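Local atomic coordinates of EGF family domain-containing protein (PDB entry 4Z80), a protein that probably takes part in host-cell invasion by Toxoplasma gondii, binding a peptide of its RON2-type partner as part of a moving-junction complex. Residues E208-G219 with P236-S246; M367-A378 with A423-P434. All coordinates share one frame; numbering follows the deposited sequence. Where two conformers were deposited one is given.

Contact 1 (E208-G219 with P236-S246); sequences EYAFHGKGGHKG and PPHVTKGMKDS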
loop_
_atom_site.group_PDB
_atom_site.type_symbol
_atom_site.label_atom_id
_atom_site.label_comp_id
_atom_site.label_asym_id
_atom_site.label_seq_id
_atom_site.Cartn_x
_atom_site.Cartn_y
_atom_site.Cartn_z
ATOM N N GLU A 208 1.199 0.816 -25.516
ATOM C CA GLU A 208 1.786 0.836 -24.177
ATOM C C GLU A 208 0.721 0.955 -23.095
ATOM O O GLU A 208 -0.129 1.840 -23.148
ATOM C CB GLU A 208 2.778 1.995 -24.054
ATOM C CG GLU A 208 3.497 2.060 -22.707
ATOM C CD GLU A 208 4.302 3.337 -22.527
ATOM O OE1 GLU A 208 4.530 4.053 -23.528
ATOM O OE2 GLU A 208 4.708 3.621 -21.380
ATOM N N TYR A 209 0.790 0.060 -22.112
ATOM C CA TYR A 209 -0.054 0.131 -20.929
ATOM C C TYR A 209 0.853 0.140 -19.698
ATOM O O TYR A 209 1.873 0.822 -19.701
ATOM C CB TYR A 209 -1.054 -1.035 -20.905
ATOM C CG TYR A 209 -2.061 -0.978 -22.035
ATOM C CD1 TYR A 209 -3.064 -0.016 -22.047
ATOM C CD2 TYR A 209 -2.006 -1.881 -23.086
ATOM C CE1 TYR A 209 -3.988 0.044 -23.072
ATOM C CE2 TYR A 209 -2.928 -1.829 -24.119
ATOM C CZ TYR A 209 -3.914 -0.865 -24.104
ATOM O OH TYR A 209 -4.834 -0.799 -25.124
ATOM N N ALA A 210 0.492 -0.623 -18.671
ATOM C CA ALA A 210 1.251 -0.675 -17.424
ATOM C C ALA A 210 0.712 -1.814 -16.581
ATOM O O ALA A 210 -0.445 -2.195 -16.737
ATOM C CB ALA A 210 1.138 0.628 -16.674
ATOM N N PHE A 211 1.534 -2.358 -15.685
ATOM C CA PHE A 211 1.039 -3.374 -14.756
ATOM C C PHE A 211 0.181 -2.770 -13.633
ATOM O O PHE A 211 -0.549 -3.497 -12.960
ATOM C CB PHE A 211 2.189 -4.160 -14.124
ATOM C CG PHE A 211 2.942 -5.059 -15.079
ATOM C CD1 PHE A 211 2.455 -5.362 -16.349
ATOM C CD2 PHE A 211 4.149 -5.615 -14.692
ATOM C CE1 PHE A 211 3.169 -6.202 -17.194
ATOM C CE2 PHE A 211 4.862 -6.445 -15.537
ATOM C CZ PHE A 211 4.372 -6.738 -16.786
ATOM N N HIS A 212 0.284 -1.459 -13.428
ATOM C CA HIS A 212 -0.456 -0.753 -12.387
ATOM C C HIS A 212 -0.489 0.734 -12.714
ATOM O O HIS A 212 0.331 1.220 -13.493
ATOM C CB HIS A 212 0.188 -0.981 -11.018
ATOM C CG HIS A 212 1.553 -0.388 -10.900
ATOM N ND1 HIS A 212 1.810 0.744 -10.156
ATOM C CD2 HIS A 212 2.731 -0.752 -11.456
ATOM C CE1 HIS A 212 3.095 1.040 -10.244
ATOM N NE2 HIS A 212 3.676 0.151 -11.032
ATOM N N GLY A 213 -1.435 1.453 -12.116
ATOM C CA GLY A 213 -1.569 2.881 -12.328
ATOM C C GLY A 213 -2.462 3.232 -13.497
ATOM O O GLY A 213 -2.811 2.369 -14.303
ATOM N N LYS A 214 -2.829 4.505 -13.579
ATOM C CA LYS A 214 -3.709 4.991 -14.637
ATOM C C LYS A 214 -3.006 5.984 -15.558
ATOM O O LYS A 214 -3.644 6.610 -16.411
ATOM C CB LYS A 214 -4.961 5.614 -14.025
ATOM C CG LYS A 214 -5.894 4.556 -13.439
ATOM C CD LYS A 214 -7.311 5.050 -13.274
ATOM C CE LYS A 214 -8.247 3.895 -12.971
ATOM N NZ LYS A 214 -9.669 4.311 -12.953
ATOM N N GLY A 215 -1.690 6.108 -15.397
ATOM C CA GLY A 215 -0.867 6.875 -16.315
ATOM C C GLY A 215 -0.598 8.298 -15.875
ATOM O O GLY A 215 -1.258 8.825 -14.970
ATOM N N GLY A 216 0.388 8.915 -16.515
ATOM C CA GLY A 216 0.661 10.328 -16.332
ATOM C C GLY A 216 1.808 10.612 -15.386
ATOM O O GLY A 216 2.065 11.771 -15.074
ATOM N N HIS A 217 2.505 9.565 -14.953
ATOM C CA HIS A 217 3.531 9.697 -13.916
ATOM C C HIS A 217 4.941 9.666 -14.485
ATOM O O HIS A 217 5.165 9.152 -15.580
ATOM C CB HIS A 217 3.382 8.578 -12.886
ATOM C CG HIS A 217 1.991 8.419 -12.366
ATOM N ND1 HIS A 217 1.356 9.401 -11.634
ATOM C CD2 HIS A 217 1.107 7.399 -12.474
ATOM C CE1 HIS A 217 0.141 8.988 -11.315
ATOM N NE2 HIS A 217 -0.033 7.777 -11.811
ATOM N N LYS A 218 5.897 10.209 -13.732
ATOM C CA LYS A 218 7.297 10.162 -14.122
ATOM C C LYS A 218 7.885 8.796 -13.804
ATOM O O LYS A 218 7.902 8.373 -12.644
ATOM C CB LYS A 218 8.086 11.267 -13.411
ATOM C CG LYS A 218 7.680 12.667 -13.851
ATOM C CD LYS A 218 8.229 13.742 -12.918
ATOM C CE LYS A 218 7.459 15.055 -13.059
ATOM N NZ LYS A 218 6.028 14.916 -12.649
ATOM N N GLY A 219 8.377 8.109 -14.833
ATOM C CA GLY A 219 8.868 6.751 -14.682
ATOM C C GLY A 219 10.068 6.440 -15.557
ATOM O O GLY A 219 10.574 7.296 -16.286
ATOM N N PRO A 236 15.275 9.356 -19.401
ATOM C CA PRO A 236 14.184 9.558 -18.452
ATOM C C PRO A 236 14.033 11.044 -18.131
ATOM O O PRO A 236 14.966 11.813 -18.380
ATOM C CB PRO A 236 14.628 8.740 -17.231
ATOM C CG PRO A 236 16.116 8.728 -17.314
ATOM C CD PRO A 236 16.427 8.670 -18.784
ATOM N N PRO A 237 12.883 11.453 -17.584
ATOM C CA PRO A 237 11.750 10.592 -17.245
ATOM C C PRO A 237 10.852 10.293 -18.442
ATOM O O PRO A 237 10.783 11.078 -19.389
ATOM C CB PRO A 237 11.006 11.410 -16.183
ATOM C CG PRO A 237 11.293 12.825 -16.550
ATOM C CD PRO A 237 12.668 12.848 -17.148
ATOM N N HIS A 238 10.188 9.145 -18.386
ATOM C CA HIS A 238 9.186 8.745 -19.363
ATOM C C HIS A 238 7.808 8.829 -18.722
ATOM O O HIS A 238 7.644 8.409 -17.578
ATOM C CB HIS A 238 9.465 7.320 -19.841
ATOM C CG HIS A 238 8.345 6.718 -20.630
ATOM N ND1 HIS A 238 8.069 7.084 -21.928
ATOM C CD2 HIS A 238 7.433 5.773 -20.301
ATOM C CE1 HIS A 238 7.032 6.392 -22.366
ATOM N NE2 HIS A 238 6.628 5.589 -21.398
ATOM N N VAL A 239 6.816 9.366 -19.428
ATOM C CA VAL A 239 5.484 9.489 -18.843
ATOM C C VAL A 239 4.747 8.166 -18.987
ATOM O O VAL A 239 4.593 7.645 -20.093
ATOM C CB VAL A 239 4.652 10.612 -19.486
ATOM C CG1 VAL A 239 3.287 10.719 -18.815
ATOM C CG2 VAL A 239 5.381 11.936 -19.379
ATOM N N THR A 240 4.295 7.619 -17.864
ATOM C CA THR A 240 3.664 6.310 -17.870
ATOM C C THR A 240 2.276 6.334 -18.502
ATOM O O THR A 240 1.596 7.368 -18.557
ATOM C CB THR A 240 3.522 5.740 -16.451
ATOM O OG1 THR A 240 2.636 6.572 -15.694
ATOM C CG2 THR A 240 4.869 5.664 -15.750
ATOM N N LYS A 241 1.872 5.165 -18.979
ATOM C CA LYS A 241 0.508 4.929 -19.418
ATOM C C LYS A 241 -0.249 4.183 -18.331
ATOM O O LYS A 241 0.329 3.809 -17.310
ATOM C CB LYS A 241 0.494 4.123 -20.712
ATOM C CG LYS A 241 1.192 4.800 -21.873
ATOM C CD LYS A 241 0.413 5.997 -22.383
ATOM C CE LYS A 241 0.976 6.472 -23.714
ATOM N NZ LYS A 241 2.468 6.521 -23.700
ATOM N N GLY A 242 -1.539 3.959 -18.554
ATOM C CA GLY A 242 -2.364 3.258 -17.586
ATOM C C GLY A 242 -2.513 1.779 -17.890
ATOM O O GLY A 242 -2.153 1.324 -18.975
ATOM N N MET A 243 -3.050 1.025 -16.933
ATOM C CA MET A 243 -3.397 -0.375 -17.166
ATOM C C MET A 243 -4.372 -0.492 -18.324
ATOM O O MET A 243 -5.207 0.384 -18.527
ATOM C CB MET A 243 -4.036 -1.008 -15.931
ATOM C CG MET A 243 -3.178 -0.994 -14.675
ATOM S SD MET A 243 -4.101 -1.596 -13.249
ATOM C CE MET A 243 -4.169 -3.340 -13.614
ATOM N N LYS A 244 -4.270 -1.589 -19.057
ATOM C CA LYS A 244 -5.224 -1.864 -20.122
ATOM C C LYS A 244 -6.632 -2.005 -19.544
ATOM O O LYS A 244 -7.599 -1.521 -20.134
ATOM C CB LYS A 244 -4.827 -3.123 -20.884
ATOM C CG LYS A 244 -5.717 -3.438 -22.076
ATOM C CD LYS A 244 -5.167 -4.623 -22.846
ATOM C CE LYS A 244 -6.081 -5.050 -23.978
ATOM N NZ LYS A 244 -5.543 -6.267 -24.649
ATOM N N ASP A 245 -6.747 -2.660 -18.390
ATOM C CA ASP A 245 -8.047 -2.843 -17.740
ATOM C C ASP A 245 -7.946 -2.768 -16.222
ATOM O O ASP A 245 -7.521 -3.721 -15.571
ATOM C CB ASP A 245 -8.667 -4.183 -18.142
ATOM C CG ASP A 245 -10.030 -4.408 -17.509
ATOM O OD1 ASP A 245 -10.674 -3.417 -17.099
ATOM O OD2 ASP A 245 -10.459 -5.577 -17.427
ATOM N N SER A 246 -8.361 -1.634 -15.670
ATOM C CA SER A 246 -8.375 -1.439 -14.226
ATOM C C SER A 246 -9.796 -1.538 -13.667
ATOM O O SER A 246 -10.013 -1.321 -12.479
ATOM C CB SER A 246 -7.762 -0.081 -13.877
ATOM O OG SER A 246 -7.672 0.095 -12.472
HETATM O O HOH W 1 3.614 2.911 -19.042
HETATM O O HOH W 2 -2.105 -3.595 -18.317
HETATM O O HOH W 3 0.810 4.616 -14.696
#
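The buried carboxylate of E208 meets a ring N-H and an ammonium group of the facing loop. Its OE2 accepts from H238 NE2 at 2.7 Å through the syn lone pair, with an N-H...O angle of 169°, and the carboxylate lies nearly coplanar with the imidazole. OE1 makes a salt bridge to K241 NZ at 3.2 Å, the ammonium coming from above the carboxylate plane. K241 CG lies 3.5 Å from E208 CD, and bends at chi2 and chi4 then bring NZ back to OE1. A water grips E208 OE2, Y209 O and K241 N together; with the H238 bond and the lysine charge it would be expected to stabilise an ionised glutamate.

Y209 offers one ring face to K244, whose CB stands 3.6 Å from the ring centroid, 8° off the normal, a CH-pi contact. The extended K244 chain runs on across the ring to its salt bridge with D196, while Y209 OH bonds Q199.

Farther along, T240 OG1 accepts from H217 N at 3.1 Å, and the backbone N and O of T240 bond H217 O and G216 N. G215 has a positive phi (96°), natural to glycine, and lies close against T240 O and the K241-G242 backbone. G219 and H238, joined by two backbone bonds, make this a short two-stranded antiparallel ribbon continued by irregular loops.

Contact 2 (M367-A378 with A423-P434); sequences MNARASLSNATA and ARGKCFFYSTVP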
loop_
_atom_site.group_PDB
_atom_site.type_symbol
_atom_site.label_atom_id
_atom_site.label_comp_id
_atom_site.label_asym_id
_atom_site.label_seq_id
_atom_site.Cartn_x
_atom_site.Cartn_y
_atom_site.Cartn_z
ATOM N N MET A 367 -15.498 6.116 27.411
ATOM C CA MET A 367 -14.294 5.407 27.780
ATOM C C MET A 367 -13.443 6.335 28.643
ATOM O O MET A 367 -13.653 7.548 28.655
ATOM C CB MET A 367 -13.538 4.949 26.530
ATOM C CG MET A 367 -14.391 4.107 25.572
ATOM S SD MET A 367 -13.454 2.962 24.537
ATOM C CE MET A 367 -12.517 4.084 23.517
ATOM N N ASN A 368 -12.499 5.750 29.369
ATOM C CA ASN A 368 -11.590 6.513 30.211
ATOM C C ASN A 368 -10.381 6.969 29.411
ATOM O O ASN A 368 -9.602 6.140 28.934
ATOM C CB ASN A 368 -11.137 5.678 31.408
ATOM C CG ASN A 368 -12.277 5.334 32.351
ATOM O OD1 ASN A 368 -13.158 6.154 32.603
ATOM N ND2 ASN A 368 -12.261 4.114 32.879
ATOM N N ALA A 369 -10.222 8.284 29.284
ATOM C CA ALA A 369 -9.135 8.854 28.502
ATOM C C ALA A 369 -7.793 8.491 29.113
ATOM O O ALA A 369 -7.625 8.523 30.331
ATOM C CB ALA A 369 -9.277 10.371 28.403
ATOM N N ARG A 370 -6.855 8.125 28.253
ATOM C CA ARG A 370 -5.460 7.953 28.637
ATOM C C ARG A 370 -4.754 9.296 28.683
ATOM O O ARG A 370 -3.817 9.504 29.464
ATOM C CB ARG A 370 -4.737 7.048 27.641
ATOM C CG ARG A 370 -5.309 5.645 27.504
ATOM C CD ARG A 370 -5.160 4.815 28.766
ATOM N NE ARG A 370 -3.790 4.851 29.280
ATOM C CZ ARG A 370 -2.778 4.130 28.799
ATOM N NH1 ARG A 370 -2.959 3.298 27.781
ATOM N NH2 ARG A 370 -1.571 4.245 29.343
ATOM N N ALA A 371 -5.190 10.198 27.817
ATOM C CA ALA A 371 -4.520 11.461 27.602
ATOM C C ALA A 371 -5.450 12.432 26.900
ATOM O O ALA A 371 -6.455 12.020 26.306
ATOM C CB ALA A 371 -3.251 11.265 26.780
ATOM N N SER A 372 -5.118 13.716 26.956
ATOM C CA SER A 372 -5.870 14.716 26.208
ATOM C C SER A 372 -4.966 15.800 25.646
ATOM O O SER A 372 -3.848 16.015 26.125
ATOM C CB SER A 372 -6.968 15.345 27.077
ATOM O OG SER A 372 -6.434 16.227 28.051
ATOM N N LEU A 373 -5.467 16.468 24.612
ATOM C CA LEU A 373 -4.780 17.569 23.955
ATOM C C LEU A 373 -5.770 18.721 23.892
ATOM O O LEU A 373 -6.887 18.545 23.400
ATOM C CB LEU A 373 -4.299 17.160 22.554
ATOM C CG LEU A 373 -3.507 18.169 21.731
ATOM C CD1 LEU A 373 -2.135 18.392 22.340
ATOM C CD2 LEU A 373 -3.371 17.671 20.303
ATOM N N SER A 374 -5.381 19.890 24.388
ATOM C CA SER A 374 -6.289 21.036 24.436
ATOM C C SER A 374 -6.097 21.999 23.264
ATOM O O SER A 374 -5.032 22.071 22.661
ATOM C CB SER A 374 -6.106 21.788 25.761
ATOM O OG SER A 374 -6.581 21.013 26.855
ATOM N N ASN A 375 -7.156 22.744 22.954
ATOM C CA ASN A 375 -7.140 23.768 21.911
ATOM C C ASN A 375 -6.661 23.253 20.552
ATOM O O ASN A 375 -5.892 23.911 19.860
ATOM C CB ASN A 375 -6.267 24.949 22.335
ATOM C CG ASN A 375 -6.470 26.168 21.450
ATOM O OD1 ASN A 375 -7.560 26.393 20.929
ATOM N ND2 ASN A 375 -5.413 26.945 21.259
ATOM N N ALA A 376 -7.132 22.071 20.178
ATOM C CA ALA A 376 -6.789 21.463 18.901
ATOM C C ALA A 376 -7.958 21.590 17.941
ATOM O O ALA A 376 -9.089 21.799 18.372
ATOM C CB ALA A 376 -6.429 20.001 19.090
ATOM N N THR A 377 -7.674 21.473 16.649
ATOM C CA THR A 377 -8.732 21.306 15.661
ATOM C C THR A 377 -9.073 19.825 15.551
ATOM O O THR A 377 -8.325 18.967 16.023
ATOM C CB THR A 377 -8.332 21.816 14.272
ATOM O OG1 THR A 377 -7.244 21.027 13.777
ATOM C CG2 THR A 377 -7.925 23.296 14.303
ATOM N N ALA A 378 -10.190 19.512 14.904
ATOM C CA ALA A 378 -10.578 18.118 14.747
ATOM C C ALA A 378 -9.574 17.383 13.858
ATOM O O ALA A 378 -9.229 16.233 14.117
ATOM C CB ALA A 378 -11.974 18.018 14.168
ATOM N N ALA A 423 -13.324 24.494 13.907
ATOM C CA ALA A 423 -13.601 24.500 15.336
ATOM C C ALA A 423 -12.394 24.054 16.137
ATOM O O ALA A 423 -11.654 23.176 15.707
ATOM C CB ALA A 423 -14.774 23.602 15.648
ATOM N N ARG A 424 -12.202 24.666 17.302
ATOM C CA ARG A 424 -11.200 24.187 18.238
ATOM C C ARG A 424 -11.886 23.537 19.431
ATOM O O ARG A 424 -13.063 23.785 19.711
ATOM C CB ARG A 424 -10.273 25.325 18.669
ATOM C CG ARG A 424 -9.446 25.878 17.496
ATOM C CD ARG A 424 -8.017 26.228 17.883
ATOM N NE ARG A 424 -7.189 26.438 16.693
ATOM C CZ ARG A 424 -6.076 25.768 16.398
ATOM N NH1 ARG A 424 -5.598 24.823 17.204
ATOM N NH2 ARG A 424 -5.428 26.055 15.278
ATOM N N GLY A 425 -11.148 22.672 20.113
ATOM C CA GLY A 425 -11.674 21.943 21.239
ATOM C C GLY A 425 -10.631 21.013 21.820
ATOM O O GLY A 425 -9.430 21.228 21.663
ATOM N N LYS A 426 -11.110 19.970 22.481
ATOM C CA LYS A 426 -10.263 19.054 23.218
ATOM C C LYS A 426 -10.287 17.665 22.593
ATOM O O LYS A 426 -11.357 17.161 22.256
ATOM C CB LYS A 426 -10.729 18.995 24.667
ATOM C CG LYS A 426 -9.666 18.594 25.654
ATOM C CD LYS A 426 -10.137 18.894 27.065
ATOM C CE LYS A 426 -9.011 18.848 28.067
ATOM N NZ LYS A 426 -8.940 20.137 28.815
ATOM N N CYS A 427 -9.104 17.074 22.429
ATOM C CA CYS A 427 -8.961 15.691 21.967
ATOM C C CYS A 427 -8.733 14.755 23.113
ATOM O O CYS A 427 -7.811 14.961 23.894
ATOM C CB CYS A 427 -7.777 15.518 21.037
ATOM S SG CYS A 427 -7.477 16.821 19.906
ATOM N N PHE A 428 -9.550 13.715 23.217
ATOM C CA PHE A 428 -9.376 12.689 24.240
ATOM C C PHE A 428 -8.927 11.394 23.588
ATOM O O PHE A 428 -9.590 10.897 22.687
ATOM C CB PHE A 428 -10.670 12.466 25.022
ATOM C CG PHE A 428 -11.109 13.665 25.796
ATOM C CD1 PHE A 428 -10.640 13.890 27.076
ATOM C CD2 PHE A 428 -11.985 14.579 25.239
ATOM C CE1 PHE A 428 -11.042 14.998 27.785
ATOM C CE2 PHE A 428 -12.390 15.689 25.946
ATOM C CZ PHE A 428 -11.919 15.898 27.218
ATOM N N PHE A 429 -7.805 10.848 24.048
ATOM C CA PHE A 429 -7.207 9.659 23.448
ATOM C C PHE A 429 -7.455 8.419 24.297
ATOM O O PHE A 429 -7.350 8.463 25.530
ATOM C CB PHE A 429 -5.694 9.856 23.261
ATOM C CG PHE A 429 -5.321 11.007 22.377
ATOM C CD1 PHE A 429 -5.424 10.905 21.003
ATOM C CD2 PHE A 429 -4.820 12.180 22.915
ATOM C CE1 PHE A 429 -5.064 11.956 20.182
ATOM C CE2 PHE A 429 -4.462 13.238 22.101
ATOM C CZ PHE A 429 -4.586 13.125 20.727
ATOM N N TYR A 430 -7.759 7.305 23.631
ATOM C CA TYR A 430 -8.105 6.059 24.297
ATOM C C TYR A 430 -7.300 4.871 23.800
ATOM O O TYR A 430 -6.958 4.798 22.612
ATOM C CB TYR A 430 -9.584 5.753 24.085
ATOM C CG TYR A 430 -10.520 6.880 24.442
ATOM C CD1 TYR A 430 -10.795 7.194 25.765
ATOM C CD2 TYR A 430 -11.158 7.615 23.448
ATOM C CE1 TYR A 430 -11.664 8.215 26.084
ATOM C CE2 TYR A 430 -12.018 8.639 23.756
ATOM C CZ TYR A 430 -12.274 8.934 25.072
ATOM O OH TYR A 430 -13.141 9.955 25.365
ATOM N N SER A 431 -7.058 3.917 24.703
ATOM C CA SER A 431 -6.479 2.627 24.338
ATOM C C SER A 431 -7.424 1.461 24.654
ATOM O O SER A 431 -7.032 0.297 24.546
ATOM C CB SER A 431 -5.142 2.418 25.051
ATOM O OG SER A 431 -5.320 2.376 26.454
ATOM N N THR A 432 -8.665 1.792 25.017
ATOM C CA THR A 432 -9.711 0.820 25.341
ATOM C C THR A 432 -10.536 0.501 24.100
ATOM O O THR A 432 -10.882 1.410 23.355
ATOM C CB THR A 432 -10.660 1.355 26.427
ATOM O OG1 THR A 432 -9.915 1.700 27.606
ATOM C CG2 THR A 432 -11.729 0.320 26.783
ATOM N N VAL A 433 -10.855 -0.774 23.890
ATOM C CA VAL A 433 -11.689 -1.184 22.763
ATOM C C VAL A 433 -13.127 -0.716 22.994
ATOM O O VAL A 433 -13.726 -1.050 24.017
ATOM C CB VAL A 433 -11.650 -2.706 22.576
ATOM C CG1 VAL A 433 -12.657 -3.172 21.521
ATOM C CG2 VAL A 433 -10.254 -3.145 22.194
ATOM N N PRO A 434 -13.696 0.043 22.040
ATOM C CA PRO A 434 -15.052 0.568 22.250
ATOM C C PRO A 434 -16.164 -0.453 21.994
ATOM O O PRO A 434 -15.998 -1.363 21.180
ATOM C CB PRO A 434 -15.135 1.711 21.241
ATOM C CG PRO A 434 -14.262 1.271 20.117
ATOM C CD PRO A 434 -13.107 0.534 20.778
HETATM O O HOH W 4 -8.676 4.207 27.153
HETATM O O HOH W 5 -11.794 2.991 29.189
HETATM O O HOH W 6 -11.865 21.495 13.610
#
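An antiparallel strand pair at the edge of a four-stranded sheet, interrupted by two beta bulges, brings 371-377 against 424-430. L373 and C427 form a hydrogen-bonded pair, C427 N reaching L373 O at 2.8 Å. R370 and A371 share F429 in a classic bulge, whereas N375 and A376 share G425 in a G1 bulge; N375 has the left-handed backbone conformation (phi 54°, psi 43°) of its first position.

M367 buries the most surface here. Its CB lies over one face of the Y430 ring, 4.1 Å from the centroid, and the bend at chi3 (-66°) turns CE back to 3.4 Å from Y430 CB. The flexible thioether also brings SD to 3.9 Å from P434 CB, with W355 and V357 beside M367. Near this end R370 doubles back through chi2 and chi3 to give S431 OG an in-plane bond of 2.9 Å from NH1.

At the other end, R424 NH1 donates to N375 O at 2.8 Å in the guanidinium plane, while T377 CG2 sits over the centre of one guanidinium face. Arginines thus tie the segments together at the surface through neutral oxygens, while M367 and Y430 pack at W355 and, separately, F429 and the C427-C381 disulfide meet helix 378-387.

Contact 1 closes before contact 2 opens, so the two follow one another along the chain. Their centres lie 42 Å apart on opposite sides of the chain's centre, and with nearest atoms about 28 Å apart they do not touch. They share no sheet: the pair 218-219 and 238-239 stands alone as a small ribbon, whereas 371-377 is an outermost strand of a four-stranded antiparallel sheet, with 424-430 beside it. Segments 208-219 and 236-246 pack near strand 289-291 and helix 252-262; strand 424-430 packs on helix 378-387, into which 367-378 leads. The two lie in separate regions of the chain, probably of its extracellular portion, 367-378 within the AMA1-family (PAN-clan) range.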